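Local coordinates for protein lipocalin AI-4 (PDB 5HA0) that binds the cysteinyl leukotriene LTD4 inside its lipocalin barrel and so probably acts as a salivary scavenger of inflammatory lipid mediators, at residues Tyr79-Thr84 with Ser93-Val98; Gly89-Tyr94 with Gly112-Thr117. All coordinates share one frame; numbering follows the deposited sequence.

Contact 1: Tyr79-Thr84 with Ser93-Val98; sequences YSFQCT and SYMAVV. With LTD ((5~{S},6~{R},7~{E},9~{E},11~{Z},14~{Z})-6-[(2~{R})-2-azanyl-3-(2-hydroxy-2-oxoethylamino)-3-oxidanylidene-propyl]sulfanyl-5-oxidanyl-icosa-7,9,11,14-tetraenoic acid), chain B.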
loop_
_atom_site.group_PDB
_atom_site.type_symbol
_atom_site.label_atom_id
_atom_site.label_comp_id
_atom_site.label_asym_id
_atom_site.label_seq_id
_atom_site.Cartn_x
_atom_site.Cartn_y
_atom_site.Cartn_z
ATOM N N TYR A 79 -7.194 -1.071 5.960
ATOM C CA TYR A 79 -8.133 -0.308 5.169
ATOM C C TYR A 79 -8.558 -1.136 3.978
ATOM O O TYR A 79 -7.762 -1.894 3.433
ATOM C CB TYR A 79 -7.501 1.003 4.691
ATOM C CG TYR A 79 -7.224 1.957 5.826
ATOM C CD1 TYR A 79 -6.069 1.849 6.586
ATOM C CD2 TYR A 79 -8.135 2.943 6.154
ATOM C CE1 TYR A 79 -5.830 2.710 7.637
ATOM C CE2 TYR A 79 -7.902 3.809 7.191
ATOM C CZ TYR A 79 -6.755 3.696 7.930
ATOM O OH TYR A 79 -6.536 4.564 8.976
ATOM N N SER A 80 -9.808 -0.960 3.566
ATOM C CA SER A 80 -10.322 -1.522 2.327
ATOM C C SER A 80 -10.521 -0.384 1.338
ATOM O O SER A 80 -11.173 0.613 1.666
ATOM C CB SER A 80 -11.642 -2.252 2.558
ATOM O OG SER A 80 -12.220 -2.673 1.333
ATOM N N PHE A 81 -9.967 -0.534 0.141
ATOM C CA PHE A 81 -10.133 0.467 -0.913
ATOM C C PHE A 81 -10.937 -0.108 -2.056
ATOM O O PHE A 81 -10.640 -1.186 -2.562
ATOM C CB PHE A 81 -8.763 0.984 -1.411
ATOM C CG PHE A 81 -8.138 1.969 -0.475
ATOM C CD1 PHE A 81 -8.447 3.310 -0.569
ATOM C CD2 PHE A 81 -7.297 1.548 0.545
ATOM C CE1 PHE A 81 -7.912 4.227 0.332
ATOM C CE2 PHE A 81 -6.747 2.463 1.435
ATOM C CZ PHE A 81 -7.069 3.808 1.324
ATOM N N GLN A 82 -11.979 0.617 -2.436
ATOM C CA GLN A 82 -12.784 0.287 -3.596
ATOM C C GLN A 82 -12.309 1.176 -4.735
ATOM O O GLN A 82 -12.403 2.397 -4.640
ATOM C CB GLN A 82 -14.273 0.491 -3.301
ATOM C CG GLN A 82 -15.191 -0.095 -4.353
ATOM C CD GLN A 82 -14.935 -1.572 -4.568
ATOM O OE1 GLN A 82 -14.664 -2.310 -3.617
ATOM N NE2 GLN A 82 -15.020 -2.014 -5.818
ATOM N N CYS A 83 -11.765 0.563 -5.782
ATOM C CA CYS A 83 -11.121 1.308 -6.865
ATOM C C CYS A 83 -11.800 1.105 -8.210
ATOM O O CYS A 83 -12.352 0.041 -8.494
ATOM C CB CYS A 83 -9.651 0.908 -6.997
ATOM S SG CYS A 83 -8.673 1.044 -5.484
ATOM N N THR A 84 -11.758 2.146 -9.037
ATOM C CA THR A 84 -12.250 2.077 -10.409
ATOM C C THR A 84 -11.165 2.596 -11.336
ATOM O O THR A 84 -10.374 3.447 -10.948
ATOM C CB THR A 84 -13.538 2.887 -10.606
ATOM O OG1 THR A 84 -13.311 4.251 -10.224
ATOM C CG2 THR A 84 -14.641 2.311 -9.745
ATOM N N SER A 93 -9.076 -3.643 -2.762
ATOM C CA SER A 93 -7.725 -3.932 -2.304
ATOM C C SER A 93 -7.604 -3.562 -0.842
ATOM O O SER A 93 -8.222 -2.598 -0.395
ATOM C CB SER A 93 -6.710 -3.161 -3.145
ATOM O OG SER A 93 -5.386 -3.518 -2.785
ATOM N N TYR A 94 -6.829 -4.333 -0.091
ATOM C CA TYR A 94 -6.655 -4.110 1.342
ATOM C C TYR A 94 -5.229 -3.714 1.647
ATOM O O TYR A 94 -4.306 -4.226 1.023
ATOM C CB TYR A 94 -7.022 -5.375 2.124
ATOM C CG TYR A 94 -8.457 -5.791 1.907
ATOM C CD1 TYR A 94 -8.839 -6.477 0.759
ATOM C CD2 TYR A 94 -9.441 -5.473 2.834
ATOM C CE1 TYR A 94 -10.160 -6.820 0.538
ATOM C CE2 TYR A 94 -10.749 -5.823 2.630
ATOM C CZ TYR A 94 -11.106 -6.504 1.486
ATOM O OH TYR A 94 -12.414 -6.859 1.269
ATOM N N MET A 95 -5.037 -2.825 2.615
ATOM C CA MET A 95 -3.705 -2.378 2.975
ATOM C C MET A 95 -3.587 -2.036 4.454
ATOM O O MET A 95 -4.572 -1.703 5.129
ATOM C CB MET A 95 -3.305 -1.160 2.117
ATOM C CG MET A 95 -4.261 0.038 2.253
ATOM S SD MET A 95 -3.428 1.630 2.442
ATOM C CE MET A 95 -2.629 1.084 3.925
ATOM N N ALA A 96 -2.366 -2.128 4.964
ATOM C CA ALA A 96 -2.036 -1.632 6.287
ATOM C C ALA A 96 -0.683 -0.940 6.226
ATOM O O ALA A 96 0.219 -1.398 5.516
ATOM C CB ALA A 96 -2.007 -2.766 7.301
ATOM N N VAL A 97 -0.524 0.151 6.969
ATOM C CA VAL A 97 0.789 0.784 7.085
ATOM C C VAL A 97 1.582 0.088 8.186
ATOM O O VAL A 97 1.207 0.113 9.363
ATOM C CB VAL A 97 0.680 2.290 7.373
ATOM C CG1 VAL A 97 2.068 2.930 7.500
ATOM C CG2 VAL A 97 -0.118 2.969 6.283
ATOM N N VAL A 98 2.676 -0.556 7.793
ATOM C CA VAL A 98 3.501 -1.306 8.727
ATOM C C VAL A 98 4.406 -0.370 9.541
ATOM O O VAL A 98 4.490 -0.487 10.757
ATOM C CB VAL A 98 4.350 -2.359 7.996
ATOM C CG1 VAL A 98 5.206 -3.138 8.982
ATOM C CG2 VAL A 98 3.454 -3.309 7.216
HETATM O O2 LTD B . -0.322 -5.652 -4.060
HETATM C C1 LTD B . 0.414 -5.983 -5.011
HETATM O O1 LTD B . 1.324 -5.239 -5.442
HETATM C C2 LTD B . 0.198 -7.329 -5.652
HETATM C C3 LTD B . -0.418 -7.161 -7.037
HETATM C C4 LTD B . -1.567 -6.158 -7.018
HETATM C C5 LTD B . -2.280 -6.158 -8.363
HETATM O O3 LTD B . -1.435 -5.592 -9.370
HETATM C C6 LTD B . -3.593 -5.385 -8.309
HETATM C C7 LTD B . -3.376 -3.918 -7.984
HETATM C C8 LTD B . -3.864 -3.361 -6.868
HETATM C C9 LTD B . -3.658 -1.936 -6.588
HETATM C C10 LTD B . -4.247 -1.293 -5.577
HETATM C C11 LTD B . -3.983 0.138 -5.406
HETATM C C12 LTD B . -4.480 0.928 -4.447
HETATM C C13 LTD B . -5.400 0.475 -3.337
HETATM C C14 LTD B . -4.604 -0.213 -2.242
HETATM C C15 LTD B . -3.894 0.429 -1.310
HETATM C C16 LTD B . -3.807 1.936 -1.232
HETATM C C17 LTD B . -2.372 2.379 -0.964
HETATM C C18 LTD B . -2.336 3.866 -0.627
HETATM C C19 LTD B . -0.919 4.418 -0.612
HETATM C C20 LTD B . -0.930 5.889 -0.249
HETATM O O32 LTD B . -3.509 -0.066 -12.236
HETATM C C21 LTD B . -3.963 -1.057 -11.631
HETATM O O31 LTD B . -3.336 -1.639 -10.725
HETATM C CA3 LTD B . -5.324 -1.584 -11.997
HETATM N N3 LTD B . -5.639 -2.783 -11.237
HETATM C C22 LTD B . -6.507 -3.663 -11.732
HETATM O O33 LTD B . -7.052 -3.490 -12.810
HETATM C CA2 LTD B . -6.834 -4.896 -10.937
HETATM C CB2 LTD B . -6.045 -4.966 -9.632
HETATM S SG2 LTD B . -4.373 -5.566 -9.930
HETATM N N2 LTD B . -6.546 -6.082 -11.767
HETATM O O HOH W 1 -13.941 -4.708 1.806
#
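The Phe81 ring carries LTD C16 over one face, 3.9 Å above the plane and toward the rim. At its edge, near the ring plane, lies the carbonyl oxygen of Ser93. Met95 comes obliquely, neither over the face nor at the edge. Its SD is 3.6 Å from Phe81 CE2, an oblique Met-aromatic contact. The Tyr79 ring has Met95 O at its edge and packs edge-to-face with Phe27. The Tyr94 ring takes Ser80 CB obliquely, 3.7 Å from its CE2. One water bridges Ser80 OG and Tyr94 OH at 2.7 Å each.

The backbones form an antiparallel hairpin, two adjacent strands of the lipocalin (calycin) barrel wall. Tyr79 with Met95 and Phe81 with Ser93 are hydrogen-bonded pairs, with two bonds each. Ser80 with Tyr94 between them is a non-hydrogen-bonded pair, where Tyr94 CA makes a CH...O contact to Tyr79 O at 3.2 Å. The bond from Phe81 N to Ser93 O is nearly straight, 170° at the hydrogen. The strand segments run at 144° to each other, consistent with the twist of a barrel.

Tyr79, Phe81, Ser93 and Met95 share one face of the sheet. Phe81, Ser93 and Met95 contact the hydrocarbon chain of the leukotriene in the barrel pocket. Met95 CG stands between the backbone N and the carbonyl carbon (chi1 59°). The chain bends again at chi2 and chi3, which brings SD to both Phe81 and the lipid. Met95 CG is 3.6 Å from LTD C15. Ser93 OG touches LTD C14 and is hydrogen-bonded to Tyr114 OH. Cys83, in a disulfide with Cys67, sets its SG against LTD C13.

Contact 2: Gly89-Tyr94 with Gly112-Thr117; sequences GSFTSY and GLYGST. With LTD ((5~{S},6~{R},7~{E},9~{E},11~{Z},14~{Z})-6-[(2~{R})-2-azanyl-3-(2-hydroxy-2-oxoethylamino)-3-oxidanylidene-propyl]sulfanyl-5-oxidanyl-icosa-7,9,11,14-tetraenoic acid), chain B.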
loop_
_atom_site.group_PDB
_atom_site.type_symbol
_atom_site.label_atom_id
_atom_site.label_comp_id
_atom_site.label_asym_id
_atom_site.label_seq_id
_atom_site.Cartn_x
_atom_site.Cartn_y
_atom_site.Cartn_z
ATOM N N GLY A 89 -12.660 -0.768 -15.281
ATOM C CA GLY A 89 -12.481 -1.826 -14.303
ATOM C C GLY A 89 -12.828 -1.404 -12.887
ATOM O O GLY A 89 -12.914 -0.220 -12.574
ATOM N N SER A 90 -13.046 -2.385 -12.022
ATOM C CA SER A 90 -13.254 -2.101 -10.612
ATOM C C SER A 90 -12.680 -3.234 -9.785
ATOM O O SER A 90 -12.725 -4.395 -10.191
ATOM C CB SER A 90 -14.736 -1.911 -10.299
ATOM O OG SER A 90 -15.454 -3.107 -10.533
ATOM N N PHE A 91 -12.130 -2.900 -8.628
ATOM C CA PHE A 91 -11.581 -3.929 -7.764
ATOM C C PHE A 91 -11.490 -3.441 -6.338
ATOM O O PHE A 91 -11.569 -2.247 -6.070
ATOM C CB PHE A 91 -10.199 -4.378 -8.268
ATOM C CG PHE A 91 -9.151 -3.288 -8.253
ATOM C CD1 PHE A 91 -8.968 -2.460 -9.352
ATOM C CD2 PHE A 91 -8.346 -3.103 -7.146
ATOM C CE1 PHE A 91 -8.005 -1.468 -9.336
ATOM C CE2 PHE A 91 -7.392 -2.116 -7.118
ATOM C CZ PHE A 91 -7.213 -1.295 -8.224
ATOM N N THR A 92 -11.293 -4.382 -5.425
ATOM C CA THR A 92 -11.108 -4.069 -4.020
ATOM C C THR A 92 -9.699 -4.461 -3.598
ATOM O O THR A 92 -9.187 -5.495 -4.020
ATOM C CB THR A 92 -12.130 -4.795 -3.148
ATOM O OG1 THR A 92 -13.445 -4.529 -3.653
ATOM C CG2 THR A 92 -12.021 -4.336 -1.694
ATOM N N SER A 93 -9.076 -3.643 -2.762
ATOM C CA SER A 93 -7.725 -3.932 -2.304
ATOM C C SER A 93 -7.604 -3.562 -0.842
ATOM O O SER A 93 -8.222 -2.598 -0.395
ATOM C CB SER A 93 -6.710 -3.161 -3.145
ATOM O OG SER A 93 -5.386 -3.518 -2.785
ATOM N N TYR A 94 -6.829 -4.333 -0.091
ATOM C CA TYR A 94 -6.655 -4.110 1.342
ATOM C C TYR A 94 -5.229 -3.714 1.647
ATOM O O TYR A 94 -4.306 -4.226 1.023
ATOM C CB TYR A 94 -7.022 -5.375 2.124
ATOM C CG TYR A 94 -8.457 -5.791 1.907
ATOM C CD1 TYR A 94 -8.839 -6.477 0.759
ATOM C CD2 TYR A 94 -9.441 -5.473 2.834
ATOM C CE1 TYR A 94 -10.160 -6.820 0.538
ATOM C CE2 TYR A 94 -10.749 -5.823 2.630
ATOM C CZ TYR A 94 -11.106 -6.504 1.486
ATOM O OH TYR A 94 -12.414 -6.859 1.269
ATOM N N GLY A 112 -5.176 -8.626 -1.793
ATOM C CA GLY A 112 -6.503 -8.646 -2.369
ATOM C C GLY A 112 -6.719 -9.894 -3.196
ATOM O O GLY A 112 -5.765 -10.610 -3.512
ATOM N N LEU A 113 -7.977 -10.164 -3.542
ATOM C CA LEU A 113 -8.330 -11.328 -4.357
ATOM C C LEU A 113 -8.375 -10.998 -5.845
ATOM O O LEU A 113 -7.934 -11.793 -6.682
ATOM C CB LEU A 113 -9.682 -11.898 -3.910
ATOM C CG LEU A 113 -9.664 -12.488 -2.501
ATOM C CD1 LEU A 113 -11.075 -12.822 -2.030
ATOM C CD2 LEU A 113 -8.782 -13.721 -2.472
ATOM N N TYR A 114 -8.921 -9.834 -6.173
ATOM C CA TYR A 114 -8.948 -9.355 -7.561
ATOM C C TYR A 114 -9.621 -10.353 -8.508
ATOM O O TYR A 114 -9.152 -10.571 -9.621
ATOM C CB TYR A 114 -7.521 -9.033 -8.044
ATOM C CG TYR A 114 -6.742 -8.228 -7.026
ATOM C CD1 TYR A 114 -7.164 -6.960 -6.659
ATOM C CD2 TYR A 114 -5.593 -8.735 -6.418
ATOM C CE1 TYR A 114 -6.479 -6.217 -5.727
ATOM C CE2 TYR A 114 -4.892 -7.985 -5.469
ATOM C CZ TYR A 114 -5.347 -6.725 -5.128
ATOM O OH TYR A 114 -4.692 -5.961 -4.193
ATOM N N GLY A 115 -10.712 -10.965 -8.051
ATOM C CA GLY A 115 -11.473 -11.882 -8.883
ATOM C C GLY A 115 -11.031 -13.333 -8.805
ATOM O O GLY A 115 -11.753 -14.231 -9.233
ATOM N N SER A 116 -9.841 -13.567 -8.261
ATOM C CA SER A 116 -9.328 -14.922 -8.087
ATOM C C SER A 116 -9.737 -15.494 -6.731
ATOM O O SER A 116 -10.284 -14.783 -5.889
ATOM C CB SER A 116 -7.804 -14.933 -8.228
ATOM O OG SER A 116 -7.253 -16.132 -7.714
ATOM N N THR A 117 -9.477 -16.780 -6.518
ATOM C CA THR A 117 -9.776 -17.402 -5.230
ATOM C C THR A 117 -8.551 -17.367 -4.314
ATOM O O THR A 117 -8.656 -17.554 -3.099
ATOM C CB THR A 117 -10.252 -18.860 -5.400
ATOM O OG1 THR A 117 -9.120 -19.726 -5.553
ATOM C CG2 THR A 117 -11.167 -18.991 -6.610
HETATM O O2 LTD B . -0.322 -5.652 -4.060
HETATM C C1 LTD B . 0.414 -5.983 -5.011
HETATM O O1 LTD B . 1.324 -5.239 -5.442
HETATM C C2 LTD B . 0.198 -7.329 -5.652
HETATM C C3 LTD B . -0.418 -7.161 -7.037
HETATM C C4 LTD B . -1.567 -6.158 -7.018
HETATM C C5 LTD B . -2.280 -6.158 -8.363
HETATM O O3 LTD B . -1.435 -5.592 -9.370
HETATM C C6 LTD B . -3.593 -5.385 -8.309
HETATM C C7 LTD B . -3.376 -3.918 -7.984
HETATM C C8 LTD B . -3.864 -3.361 -6.868
HETATM C C9 LTD B . -3.658 -1.936 -6.588
HETATM C C10 LTD B . -4.247 -1.293 -5.577
HETATM C C11 LTD B . -3.983 0.138 -5.406
HETATM C C12 LTD B . -4.480 0.928 -4.447
HETATM C C13 LTD B . -5.400 0.475 -3.337
HETATM C C14 LTD B . -4.604 -0.213 -2.242
HETATM C C15 LTD B . -3.894 0.429 -1.310
HETATM C C16 LTD B . -3.807 1.936 -1.232
HETATM C C17 LTD B . -2.372 2.379 -0.964
HETATM C C18 LTD B . -2.336 3.866 -0.627
HETATM C C19 LTD B . -0.919 4.418 -0.612
HETATM C C20 LTD B . -0.930 5.889 -0.249
HETATM O O32 LTD B . -3.509 -0.066 -12.236
HETATM C C21 LTD B . -3.963 -1.057 -11.631
HETATM O O31 LTD B . -3.336 -1.639 -10.725
HETATM C CA3 LTD B . -5.324 -1.584 -11.997
HETATM N N3 LTD B . -5.639 -2.783 -11.237
HETATM C C22 LTD B . -6.507 -3.663 -11.732
HETATM O O33 LTD B . -7.052 -3.490 -12.810
HETATM C CA2 LTD B . -6.834 -4.896 -10.937
HETATM C CB2 LTD B . -6.045 -4.966 -9.632
HETATM S SG2 LTD B . -4.373 -5.566 -9.930
HETATM N N2 LTD B . -6.546 -6.082 -11.767
HETATM O O HOH W 2 -9.980 -8.059 -4.288
#
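Tyr114 overlaps Phe91 at a slant, its CE1 3.9 Å from Phe91 CD2. Ser93 OG approaches the Tyr114 ring edge in plane and donates a hydrogen bond to Tyr114 OH at 2.9 Å. One face of the Tyr114 ring lies on the bound leukotriene, where LTD C6 sits 3.8 Å above the centre. The opposite face is covered near the rim by the carbonyl carbon of Gly112. Phe91 lays its own face on the peptide part of the ligand, with LTD CB2 3.7 Å above the ring centre. A chi1 of 63° goes with this placement of the ring against the ligand.

Thr92 O lies 3.3 Å from Tyr114 CE1. It also accepts a hydrogen bond from a water, which in turn accepts one from Tyr114 N. This water ties the two backbones together beside the ring.

Leu113-Ser116 is a type I' beta turn closed by a hydrogen bond from Ser116 N to Leu113 O, 3.0 Å. It belongs to the loop between strands 105-112 and 120-127. Through Tyr114 this loop folds over the end of the pocket against strand 90-100, which pairs with strands 78-85 and 105-112.

How the contacts relate
The centres of contacts 1 and 2 lie about 10 Å apart. Contact 1 is within the barrel sheet; contact 2 joins its strand 90-100 to the loop after strand 105-112. Both use this strand, sharing Ser93 and Tyr94. Along the chain the order is 79-84, then 89-94 running on into 93-98, and last 112-117. Contact 1 is the more central, about 7 Å from the chain centre against about 14 Å for contact 2. They touch directly: Cys83 N to Phe91 O and Gln82 OE1 to Thr92 OG1 are probable hydrogen bonds. Both meet the same leukotriene. Contact 1 flanks its hydrocarbon chain; contact 2 covers mainly the thioether and peptide region and the start of the polyene.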